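Local coordinates for structural protein ORF273 (Acidianus two-tailed virus, PDB 4ART) that is a thermo- and acid-stable protein with a new fold that probably forms part of the virion, at the interface of chains A and B. Sequence-based numbering; all coordinates share one arbitrary frame. Chains: chain A/B, Structural protein ORF273.

The interface of chains A and B. Residues chain A 188, 191-192; chain B 208, 216, 219, 228, 231.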
loop_
_atom_site.group_PDB
_atom_site.type_symbol
_atom_site.label_atom_id
_atom_site.label_comp_id
_atom_site.label_asym_id
_atom_site.label_seq_id
_atom_site.Cartn_x
_atom_site.Cartn_y
_atom_site.Cartn_z
ATOM N N ALA A 188 -5.469 21.436 -6.598
ATOM C CA ALA A 188 -5.450 20.002 -6.295
ATOM C C ALA A 188 -5.793 19.222 -7.579
ATOM O O ALA A 188 -5.206 18.171 -7.841
ATOM C CB ALA A 188 -6.459 19.687 -5.203
ATOM N N PHE A 191 -2.735 19.010 -9.789
ATOM C CA PHE A 191 -1.833 18.028 -9.214
ATOM C C PHE A 191 -2.310 16.629 -9.629
ATOM O O PHE A 191 -1.512 15.829 -10.110
ATOM C CB PHE A 191 -1.794 18.164 -7.681
ATOM C CG PHE A 191 -0.859 17.199 -7.014
ATOM C CD1 PHE A 191 -1.284 15.918 -6.666
ATOM C CD2 PHE A 191 0.427 17.575 -6.712
ATOM C CE1 PHE A 191 -0.425 15.025 -6.075
ATOM C CE2 PHE A 191 1.283 16.680 -6.115
ATOM C CZ PHE A 191 0.847 15.408 -5.808
ATOM N N ASN A 192 -3.621 16.352 -9.458
ATOM C CA ASN A 192 -4.245 15.076 -9.806
ATOM C C ASN A 192 -4.111 14.711 -11.279
ATOM O O ASN A 192 -3.817 13.551 -11.586
ATOM C CB ASN A 192 -5.702 15.027 -9.313
ATOM C CG ASN A 192 -5.824 15.002 -7.805
ATOM O OD1 ASN A 192 -4.916 14.563 -7.075
ATOM N ND2 ASN A 192 -6.953 15.477 -7.309
ATOM N N TYR B 208 -13.169 9.220 -11.131
ATOM C CA TYR B 208 -11.818 8.749 -10.879
ATOM C C TYR B 208 -11.660 7.260 -11.049
ATOM O O TYR B 208 -12.568 6.511 -10.765
ATOM C CB TYR B 208 -11.367 9.110 -9.470
ATOM C CG TYR B 208 -11.316 10.593 -9.205
ATOM C CD1 TYR B 208 -10.246 11.369 -9.655
ATOM C CD2 TYR B 208 -12.335 11.230 -8.497
ATOM C CE1 TYR B 208 -10.190 12.735 -9.402
ATOM C CE2 TYR B 208 -12.280 12.596 -8.223
ATOM C CZ TYR B 208 -11.207 13.346 -8.679
ATOM O OH TYR B 208 -11.146 14.694 -8.413
ATOM N N ILE B 216 -6.110 9.829 -3.693
ATOM C CA ILE B 216 -6.794 11.066 -3.276
ATOM C C ILE B 216 -7.423 11.065 -1.840
ATOM O O ILE B 216 -7.040 11.934 -1.049
ATOM C CB ILE B 216 -7.710 11.652 -4.390
ATOM C CG1 ILE B 216 -6.927 11.851 -5.715
ATOM C CG2 ILE B 216 -8.372 12.947 -3.938
ATOM C CD1 ILE B 216 -7.765 12.005 -7.011
ATOM N N HIS B 219 -4.877 10.811 1.171
ATOM C CA HIS B 219 -4.188 12.120 1.110
ATOM C C HIS B 219 -4.857 13.060 2.124
ATOM O O HIS B 219 -4.190 13.723 2.923
ATOM C CB HIS B 219 -4.481 12.722 -0.293
ATOM C CG HIS B 219 -3.421 13.515 -0.998
ATOM N ND1 HIS B 219 -3.163 13.314 -2.359
ATOM C CD2 HIS B 219 -2.693 14.573 -0.571
ATOM C CE1 HIS B 219 -2.222 14.186 -2.680
ATOM N NE2 HIS B 219 -1.904 14.967 -1.639
ATOM N N PHE B 228 -6.794 18.452 -0.513
ATOM C CA PHE B 228 -7.494 17.375 -1.179
ATOM C C PHE B 228 -8.880 17.062 -0.576
ATOM O O PHE B 228 -9.484 16.067 -0.947
ATOM C CB PHE B 228 -6.549 16.189 -1.404
ATOM C CG PHE B 228 -5.423 16.573 -2.351
ATOM C CD1 PHE B 228 -4.348 17.350 -1.910
ATOM C CD2 PHE B 228 -5.453 16.191 -3.688
ATOM C CE1 PHE B 228 -3.309 17.717 -2.793
ATOM C CE2 PHE B 228 -4.412 16.551 -4.566
ATOM C CZ PHE B 228 -3.352 17.317 -4.112
ATOM N N ASP B 231 -12.021 16.905 -3.357
ATOM C CA ASP B 231 -11.999 15.674 -4.137
ATOM C C ASP B 231 -12.215 14.437 -3.295
ATOM O O ASP B 231 -12.918 13.547 -3.737
ATOM C CB ASP B 231 -10.703 15.582 -4.984
ATOM C CG ASP B 231 -10.558 16.729 -5.982
ATOM O OD1 ASP B 231 -11.594 17.276 -6.413
ATOM O OD2 ASP B 231 -9.419 17.052 -6.355
HETATM O O HOH W 1 -8.958 16.147 -9.485
#
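The ring of B:Phe228 slots between A:Ala188 on one face and its own chain's B:His219 on the other, and points its rim at A:Phe191 and A:Asn192. The methyl of A:Ala188, CB, lies 4.0 Å from the ring centroid in a CH-pi contact, displaced toward the rim; so small a side chain lets the helix backbone come close to the aromatic face. B:His219 backs the other face from within chain B, its CE1 above the ring centre, and also meets A:Phe191 edge-on.

A:Phe191 stands nearly upright to B:Phe228, the planes 78° apart, in an edge-to-face pair. CG of A:Phe191 is swung away from its backbone N (chi1 -179°), which brings CD1 to 3.6 Å from CZ of B:Phe228; that CZ edge faces the CG-CD1 side of A:Phe191, off the ring centre.

A:Asn192 runs past B:Phe228 in the opposite direction, its amide inclined 57° to the ring. Its OD1 sits 3.2 Å from the ring carbon CE2, while the apolar methyl CD1 of B:Ile216 lies over the face of the amide, where no polar partner is needed. The amide's other end is a donor: ND2 gives a nearly straight hydrogen bond to a water, which also lies 2.8 Å from the phenol OH of B:Tyr208. Although ND2 and the B:Asp231 carboxylate OD2 are 3.1 Å apart, the N-H points elsewhere, and the water carries a polar link between the chains.

Chain A contributes the start of helix 188-201; chain B answers with helix 210-221, the 3-10 turn 226-228, the start of helix 229-242 and the B:Tyr208 loop. This is one patch of a two-fold symmetric interface, repeated with the chains exchanged; the structure alone does not show whether this pairing forms in the virion.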